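Local coordinates for protein peptidoglycan D,D-transpeptidase PbpA (Mycobacterium tuberculosis, PDB 3UN7) that catalyses the peptide cross-linking of peptidoglycan in the cell wall and is thought to be needed for regulating cell length, at residues Gly207-Glu210 and Thr211-Leu214; Val258-Gly261 and Ile262-Ala266; Ile297-Ser300 and Ala301-Gly304; Gly402-Pro405 and Arg406-Pro409; Gly434-Arg437 and Leu438-Thr441. One frame throughout, in Å; residues are numbered along the deposited sequence.

Contact 1: residues Gly207-Glu210 and Thr211-Leu214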
# COMPACT_ATOMS: atom_id res chain seq x y z
N GLY A 207 22.84 -15.93 7.17
CA GLY A 207 23.42 -17.20 6.72
C GLY A 207 22.59 -18.45 6.90
O GLY A 207 23.09 -19.57 6.70
N ALA A 208 21.31 -18.30 7.28
CA ALA A 208 20.40 -19.43 7.30
C ALA A 208 20.22 -19.96 5.87
O ALA A 208 20.45 -19.24 4.90
CB ALA A 208 19.05 -19.03 7.89
N THR A 209 19.85 -21.22 5.74
CA THR A 209 19.57 -21.78 4.42
C THR A 209 18.13 -22.23 4.37
O THR A 209 17.50 -22.47 5.41
CB THR A 209 20.49 -22.96 4.04
OG1 THR A 209 20.18 -24.10 4.85
CG2 THR A 209 21.96 -22.60 4.20
N GLU A 210 17.62 -22.35 3.15
CA GLU A 210 16.25 -22.75 2.90
C GLU A 210 15.97 -24.18 3.32
O GLU A 210 14.82 -24.57 3.51
CB GLU A 210 15.94 -22.63 1.42
CG GLU A 210 15.89 -21.22 0.88
CD GLU A 210 15.44 -21.22 -0.57
OE1 GLU A 210 14.83 -22.23 -0.99
OE2 GLU A 210 15.69 -20.23 -1.28
N THR A 211 17.03 -24.97 3.42
CA THR A 211 16.88 -26.39 3.65
C THR A 211 17.08 -26.76 5.11
O THR A 211 16.88 -27.91 5.47
CB THR A 211 17.84 -27.26 2.79
OG1 THR A 211 18.86 -27.83 3.62
CG2 THR A 211 18.46 -26.46 1.66
N GLU A 212 17.46 -25.79 5.95
CA GLU A 212 17.69 -26.09 7.35
C GLU A 212 16.37 -26.34 8.08
O GLU A 212 15.32 -25.83 7.69
CB GLU A 212 18.49 -24.99 8.04
CG GLU A 212 17.72 -23.70 8.30
CD GLU A 212 17.98 -23.14 9.67
OE1 GLU A 212 18.29 -23.94 10.61
OE2 GLU A 212 17.88 -21.91 9.82
N GLN A 213 16.46 -27.11 9.15
CA GLN A 213 15.28 -27.71 9.78
C GLN A 213 14.77 -26.90 10.96
O GLN A 213 15.54 -26.52 11.84
CB GLN A 213 15.60 -29.15 10.19
CG GLN A 213 15.95 -30.06 8.99
CD GLN A 213 14.79 -30.24 8.04
OE1 GLN A 213 14.88 -29.89 6.86
NE2 GLN A 213 13.68 -30.76 8.55
N LEU A 214 13.47 -26.62 10.96
CA LEU A 214 12.81 -25.89 12.05
C LEU A 214 11.62 -26.67 12.58
O LEU A 214 11.07 -27.53 11.88
CB LEU A 214 12.34 -24.51 11.57
CG LEU A 214 13.36 -23.60 10.90
CD1 LEU A 214 12.65 -22.48 10.11
CD2 LEU A 214 14.29 -23.04 11.94
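The carboxylate of E212 has a methyl group on each side of its plane. A208 CB approaches E212 OE2 to 3.7 Å from one side. L260 CD1, on helix 254-264, comes from the other. Both approach OE2 at a slant, lower than a position over the face. The backbone behind this carboxylate is a type I beta turn from T209 to E212, which leads from helix 196-205 into strand 213-215. G207 ends that helix with positive phi in a Schellman motif. The closing bond of the turn, E212 N to T209 O, is weak at 3.4 Å, although its N-H points well at the acceptor (162°). Side chains add to the closure. E212 CG is held between its own backbone N and carbonyl carbon (chi1 73°) and meets T209 O at 3.1 Å. The chain then bends at chi2, which brings the carboxylate back beside A208. T209 OG1 lies 3.7 Å from E212 CB, so CB and CG of E212 between them touch both T209 oxygens. E210, at the outer corner, sends its extended chain out of the turn to K369 and L373 of helix 364-379. Its carboxylate also lies close to that of E372, and these like charges may favour proton uptake by one of them. Beyond the turn, the backbone of L214 bonds to V243 in the two-stranded antiparallel sheet. The hydroxyls T209 OG1 and T211 OG1 stand 4.1 Å apart.

Contact 2: residues Val258-Gly261 and Ile262-Ala266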
# COMPACT_ATOMS: atom_id res chain seq x y z
N VAL A 258 8.57 -18.25 14.70
CA VAL A 258 8.83 -17.81 16.07
C VAL A 258 10.23 -18.31 16.45
O VAL A 258 11.08 -17.53 16.89
CB VAL A 258 7.75 -18.35 17.05
CG1 VAL A 258 8.16 -18.13 18.52
CG2 VAL A 258 6.40 -17.68 16.77
N GLN A 259 10.46 -19.60 16.23
CA GLN A 259 11.76 -20.21 16.50
C GLN A 259 12.87 -19.56 15.68
O GLN A 259 13.92 -19.19 16.21
CB GLN A 259 11.69 -21.73 16.25
CG GLN A 259 12.94 -22.50 16.66
CD GLN A 259 12.91 -23.92 16.17
OE1 GLN A 259 12.61 -24.18 15.01
NE2 GLN A 259 13.22 -24.85 17.05
N LEU A 260 12.62 -19.36 14.38
CA LEU A 260 13.61 -18.76 13.49
C LEU A 260 13.97 -17.32 13.87
O LEU A 260 15.13 -16.95 13.87
CB LEU A 260 13.14 -18.83 12.03
CG LEU A 260 14.09 -18.20 10.99
CD1 LEU A 260 15.39 -19.02 10.88
CD2 LEU A 260 13.43 -18.05 9.62
N GLY A 261 12.95 -16.51 14.17
CA GLY A 261 13.17 -15.11 14.54
C GLY A 261 13.94 -14.96 15.84
O GLY A 261 14.87 -14.15 15.94
N ILE A 262 13.54 -15.72 16.84
CA ILE A 262 14.28 -15.72 18.11
C ILE A 262 15.74 -16.14 17.88
O ILE A 262 16.65 -15.52 18.41
CB ILE A 262 13.57 -16.57 19.20
CG1 ILE A 262 12.26 -15.88 19.62
CG2 ILE A 262 14.49 -16.81 20.41
CD1 ILE A 262 11.26 -16.80 20.32
N ARG A 263 15.95 -17.14 17.04
CA ARG A 263 17.31 -17.58 16.70
C ARG A 263 18.09 -16.47 16.00
O ARG A 263 19.27 -16.25 16.27
CB ARG A 263 17.25 -18.80 15.79
CG ARG A 263 18.56 -19.56 15.68
CD ARG A 263 18.69 -20.29 14.34
NE ARG A 263 17.97 -21.56 14.17
CZ ARG A 263 17.55 -22.39 15.13
NH1 ARG A 263 17.74 -22.13 16.42
NH2 ARG A 263 16.92 -23.51 14.78
N THR A 264 17.43 -15.77 15.08
CA THR A 264 18.07 -14.74 14.28
C THR A 264 18.42 -13.51 15.13
O THR A 264 19.48 -12.90 14.96
CB THR A 264 17.20 -14.40 13.04
OG1 THR A 264 16.97 -15.60 12.29
CG2 THR A 264 17.89 -13.38 12.14
N GLY A 265 17.51 -13.16 16.04
CA GLY A 265 17.76 -12.12 17.04
C GLY A 265 17.14 -10.77 16.73
O GLY A 265 16.91 -10.42 15.57
N ALA A 266 16.88 -10.00 17.79
CA ALA A 266 16.22 -8.71 17.69
C ALA A 266 17.01 -7.67 16.90
O ALA A 266 16.41 -6.90 16.15
CB ALA A 266 15.87 -8.17 19.07
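V258 and I262 lie side by side, one helical turn apart, with V258 CG1 3.8 Å from I262 CD1. I262 CG1 also rests on V258 O. V258 also touches L222, and I262 touches P223. Backbone bonds run from each N-H to the carbonyl four residues back. I262 N reaches V258 O at 3.1 Å, R263 N reaches Q259 O at 3.0 Å, and G265 N reaches G261 O at 2.8 Å. These are the last turns of helix 254-264 in the transpeptidase domain. The helix starts at the asparagine of the family's Ser-X-Asn motif, and the V258 side chain is about 10 Å from that of S193, the probable acyl-ester serine. G265 leaves helical angles with positive phi and is the N-cap position of helix 266-275. One side-chain bond doubles a backbone bond. L260 O accepts T264 N at 2.9 Å and T264 OG1 at 2.8 Å, from opposite faces of its carbonyl plane. T264 OG1 sits beside its own backbone N (chi1 -57°), turned back along the helix, and stands 38° out of that plane. Among the longer polar side chains the contact is loose. R263 NH2 lies obliquely 4.3 Å from Q259 CD. The amide is held by another partner, since Q259 OE1 accepts from T215 N. L214 touches both Q259 and R263.

Contact 3: residues Ile297-Ser300 and Ala301-Gly304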
# COMPACT_ATOMS: atom_id res chain seq x y z
N ILE A 297 10.76 -3.94 20.44
CA ILE A 297 11.16 -5.34 20.76
C ILE A 297 11.85 -5.46 22.15
O ILE A 297 13.03 -5.82 22.22
CB ILE A 297 12.04 -6.00 19.63
CG1 ILE A 297 11.52 -5.66 18.22
CG2 ILE A 297 12.07 -7.49 19.81
CD1 ILE A 297 12.41 -6.18 17.08
N PRO A 298 11.11 -5.16 23.24
CA PRO A 298 11.69 -5.08 24.60
C PRO A 298 12.19 -6.40 25.17
O PRO A 298 13.12 -6.41 25.99
CB PRO A 298 10.53 -4.54 25.45
CG PRO A 298 9.29 -4.97 24.73
CD PRO A 298 9.66 -4.87 23.25
N ASP A 299 11.57 -7.51 24.77
CA ASP A 299 11.97 -8.82 25.27
C ASP A 299 11.84 -9.88 24.19
O ASP A 299 11.41 -9.60 23.06
CB ASP A 299 11.15 -9.20 26.51
CG ASP A 299 9.66 -9.02 26.32
OD1 ASP A 299 9.10 -9.54 25.33
OD2 ASP A 299 9.04 -8.35 27.17
N SER A 300 12.22 -11.10 24.55
CA SER A 300 12.19 -12.21 23.61
C SER A 300 10.78 -12.76 23.36
O SER A 300 10.54 -13.34 22.30
CB SER A 300 13.14 -13.30 24.08
OG SER A 300 14.45 -12.78 24.07
N ALA A 301 9.86 -12.56 24.31
CA ALA A 301 8.44 -12.85 24.05
C ALA A 301 7.93 -11.93 22.93
O ALA A 301 7.27 -12.39 21.99
CB ALA A 301 7.61 -12.67 25.30
N ALA A 302 8.26 -10.64 23.05
CA ALA A 302 7.96 -9.66 22.02
C ALA A 302 8.62 -10.02 20.69
O ALA A 302 7.97 -9.95 19.64
CB ALA A 302 8.36 -8.26 22.47
N LEU A 303 9.89 -10.43 20.74
CA LEU A 303 10.60 -10.85 19.52
C LEU A 303 9.89 -12.01 18.84
O LEU A 303 9.72 -12.01 17.61
CB LEU A 303 12.06 -11.22 19.82
CG LEU A 303 12.89 -11.80 18.66
CD1 LEU A 303 12.95 -10.86 17.46
CD2 LEU A 303 14.30 -12.10 19.14
N GLY A 304 9.48 -13.00 19.63
CA GLY A 304 8.70 -14.12 19.09
C GLY A 304 7.50 -13.63 18.29
O GLY A 304 7.28 -14.06 17.16
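D299 OD1 accepts from A302 N at 2.7 Å, with an N-H...O angle of 162°. The donor arrives almost straight along the oxygen's C-O bond. A302 CB leans on the same oxygen at 3.2 Å. D299 CG lies between its backbone N and carbonyl carbon (chi1 49°), which folds the carboxylate back over the start of helix 300-306. A301 N is near OD1, but its N-H does not point at it well enough for a bond. The N-H groups of L303 and G304 find backbone acceptors. L303 N bonds D299 O at 2.9 Å, and G304 N bonds S300 O at 2.9 Å from above its carbonyl plane. D299 therefore serves A302 with its side chain and L303 with its backbone. Further along, A302 O accepts T306 OG1 and L303 O accepts S307 OG. Apolar groups pack beside these bonds: I297 CG2 meets L303 CB at 3.7 Å, and P298 CD meets A302 CB at 3.7 Å. I297 and L303 also reach helix 266-275, at A266 and L269. The helix N-terminus would probably stabilise the negative charge of D299. This is the usual aspartate N-cap, here at the entry to helix 300-306.

Contact 4: residues Gly402-Pro405 and Arg406-Pro409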
# COMPACT_ATOMS: atom_id res chain seq x y z
N GLY A 402 -5.96 -4.82 17.55
CA GLY A 402 -6.82 -4.23 18.56
C GLY A 402 -6.45 -4.67 19.96
O GLY A 402 -5.38 -5.23 20.18
N THR A 403 -7.36 -4.41 20.89
CA THR A 403 -7.15 -4.69 22.31
C THR A 403 -7.64 -6.09 22.70
O THR A 403 -7.35 -6.58 23.80
CB THR A 403 -7.84 -3.63 23.19
OG1 THR A 403 -9.23 -3.57 22.85
CG2 THR A 403 -7.22 -2.26 22.97
N ASP A 404 -8.40 -6.72 21.80
CA ASP A 404 -8.85 -8.10 21.97
C ASP A 404 -8.56 -8.93 20.70
O ASP A 404 -9.50 -9.38 20.02
CB ASP A 404 -10.34 -8.12 22.33
CG ASP A 404 -10.85 -9.51 22.69
OD1 ASP A 404 -10.06 -10.36 23.16
OD2 ASP A 404 -12.06 -9.76 22.49
N PRO A 405 -7.27 -9.15 20.39
CA PRO A 405 -6.85 -9.80 19.13
C PRO A 405 -7.28 -11.25 18.97
O PRO A 405 -7.36 -11.73 17.83
CB PRO A 405 -5.31 -9.71 19.18
CG PRO A 405 -4.98 -9.55 20.62
CD PRO A 405 -6.10 -8.75 21.20
N ARG A 406 -7.56 -11.95 20.08
CA ARG A 406 -7.90 -13.37 20.01
C ARG A 406 -9.34 -13.63 19.57
O ARG A 406 -9.69 -14.75 19.20
CB ARG A 406 -7.61 -14.08 21.35
CG ARG A 406 -6.12 -14.22 21.67
CD ARG A 406 -5.73 -15.66 21.93
NE ARG A 406 -6.31 -16.22 23.14
CZ ARG A 406 -6.19 -17.50 23.52
NH1 ARG A 406 -5.49 -18.36 22.78
NH2 ARG A 406 -6.76 -17.92 24.65
N HIS A 407 -10.17 -12.59 19.60
CA HIS A 407 -11.58 -12.73 19.27
C HIS A 407 -11.97 -11.94 18.02
O HIS A 407 -12.78 -12.40 17.22
CB HIS A 407 -12.44 -12.34 20.48
CG HIS A 407 -12.26 -13.23 21.67
ND1 HIS A 407 -11.14 -13.17 22.47
CD2 HIS A 407 -13.04 -14.21 22.18
CE1 HIS A 407 -11.25 -14.07 23.44
NE2 HIS A 407 -12.39 -14.71 23.28
N THR A 408 -11.39 -10.75 17.87
CA THR A 408 -11.70 -9.88 16.73
C THR A 408 -11.20 -10.54 15.44
O THR A 408 -10.09 -11.08 15.41
CB THR A 408 -11.10 -8.45 16.94
OG1 THR A 408 -11.45 -7.98 18.25
CG2 THR A 408 -11.65 -7.46 15.93
N PRO A 409 -12.03 -10.53 14.37
CA PRO A 409 -11.60 -11.11 13.10
C PRO A 409 -10.31 -10.44 12.65
O PRO A 409 -10.25 -9.21 12.57
CB PRO A 409 -12.74 -10.75 12.13
CG PRO A 409 -13.92 -10.49 12.99
CD PRO A 409 -13.39 -9.96 14.28
O HOH W 1 -7.44 -9.99 15.79
O HOH W 2 -8.68 -13.43 16.26
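D404 O collects the N-H and hydroxyl of T408, which closes a five-residue alpha turn. The turn belongs to the loop between the neighbouring antiparallel strands 393-399 and 411-418. In this family the first of these strands carries the Lys-Thr-Gly motif. The compact side is this one carbonyl. T408 N meets D404 O at 3.2 Å, nearly in line with the C=O bond. T408 OG1 reaches the same oxygen at 3.0 Å but from 46° out of the carbonyl plane. It can do so because it lies beside its own backbone N. H407 N adds a weak third bond. T408 also touches H401 of the same loop and N433 of the loop after strand 425-431. The rest is looser. H407 ND1 bonds D404 OD1 only weakly, at 3.1 Å, because the N-H points poorly at the oxygen (130°). The imidazole and carboxylate planes are 32° apart, and H407 CB passes 3.3 Å from D404 OD2. The R406 chain leads away from the turn. On the solvent side P405 O and T408 O are both acceptors. Two waters bridge them, each donating to P405 O at 2.7 Å and to T408 O at 2.9 Å.

Contact 5: residues Gly434-Arg437 and Leu438-Thr441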
# COMPACT_ATOMS: atom_id res chain seq x y z
N GLY A 434 -10.81 -9.21 7.35
CA GLY A 434 -11.13 -10.06 6.21
C GLY A 434 -10.65 -11.50 6.38
O GLY A 434 -10.87 -12.34 5.50
N ALA A 435 -10.01 -11.77 7.51
CA ALA A 435 -9.48 -13.10 7.78
C ALA A 435 -10.50 -14.24 7.75
O ALA A 435 -11.64 -14.10 8.20
CB ALA A 435 -8.69 -13.14 9.08
N ASP A 436 -9.99 -15.34 7.22
CA ASP A 436 -10.59 -16.64 6.96
C ASP A 436 -10.45 -17.55 8.19
O ASP A 436 -9.57 -17.32 9.01
CB ASP A 436 -9.66 -17.24 5.90
CG ASP A 436 -10.35 -17.99 4.85
OD1 ASP A 436 -10.32 -17.47 3.72
OD2 ASP A 436 -10.86 -19.09 5.14
N ARG A 437 -11.27 -18.59 8.30
CA ARG A 437 -11.01 -19.65 9.29
C ARG A 437 -10.78 -21.05 8.67
O ARG A 437 -10.53 -22.02 9.39
CB ARG A 437 -12.11 -19.70 10.36
CG ARG A 437 -12.04 -18.60 11.43
CD ARG A 437 -13.41 -18.46 12.09
NE ARG A 437 -13.39 -17.83 13.42
CZ ARG A 437 -12.94 -18.40 14.54
NH1 ARG A 437 -12.99 -17.74 15.69
NH2 ARG A 437 -12.42 -19.63 14.52
N LEU A 438 -10.87 -21.14 7.34
CA LEU A 438 -10.79 -22.43 6.65
C LEU A 438 -9.60 -22.56 5.69
O LEU A 438 -9.04 -23.64 5.54
CB LEU A 438 -12.09 -22.74 5.89
CG LEU A 438 -13.34 -23.24 6.63
CD1 LEU A 438 -13.01 -24.13 7.82
CD2 LEU A 438 -14.21 -22.08 7.06
N SER A 439 -9.23 -21.46 5.03
CA SER A 439 -8.20 -21.49 3.99
C SER A 439 -6.83 -21.82 4.57
O SER A 439 -6.64 -21.75 5.78
CB SER A 439 -8.17 -20.16 3.23
OG SER A 439 -7.48 -19.16 3.97
N ALA A 440 -5.87 -22.15 3.70
CA ALA A 440 -4.51 -22.50 4.14
C ALA A 440 -3.82 -21.48 5.07
O ALA A 440 -3.18 -21.87 6.04
CB ALA A 440 -3.62 -22.82 2.94
N THR A 441 -3.96 -20.18 4.78
CA THR A 441 -3.37 -19.15 5.65
C THR A 441 -4.40 -18.35 6.44
O THR A 441 -4.07 -17.73 7.47
CB THR A 441 -2.51 -18.13 4.88
OG1 THR A 441 -3.32 -17.48 3.88
CG2 THR A 441 -1.30 -18.80 4.23
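D436 OD2 is gripped by two consecutive backbone N-H groups. S439 N reaches it at 2.9 Å and L438 N at 3.0 Å. The two donors meet the oxygen in different ways. L438 N takes the anti lone pair, turned away from OD1. S439 N arrives from above the carboxylate plane, 61° out of it. Both bonds are fairly straight. The L438 bond makes this an Asx turn, and the S439 bond extends it by one residue. The torsion that brings the carboxylate here is unusual: D436 chi1 is -141°, away from a staggered position. S439 OG sits against the carboxylate, 3.2 Å from D436 CG. It is also 3.3 Å from D436 OD1, at an angle too poor for a bond. That hydroxyl is instead paired with G442 N. The turn lies in the loop from strand 425-431 to helix 446-458, probably the β5-α11 loop linked to active-site dynamics in the acylated enzyme. The side chain of S439 is about 10 Å from that of S193, the probable acyl-ester serine. S439 O accepts from Y232 OH, and T441 OG1 pairs with T396 OG1 on strand 393-399. R437 and L438 are exposed at the outer bend. Two N-H donors on one oxygen would probably favour the charged form of D436. Together with the bonds of D436 and S439 to G442, this oxygen helps fix the bend.

All five contacts lie in the transpeptidase domain and follow one another along the chain. Contacts 1, 2 and 3 form a touching series in its helical part. Contacts 1 and 2 have centres 13 Å apart and meet where L214 packs on helix 254-264. Contacts 2 and 3 have centres 10 Å apart, and L303 of helix 300-306 packs against I262 and A266. Contacts 4 and 5 are in loops at the five-stranded antiparallel sheet, with centres 15 Å apart and nearest atoms about 5 Å apart. Contacts 2 and 5 do not touch, but each brings a side chain to about 10 Å from S193, consistent with an active site between helical part and sheet, as in relatives.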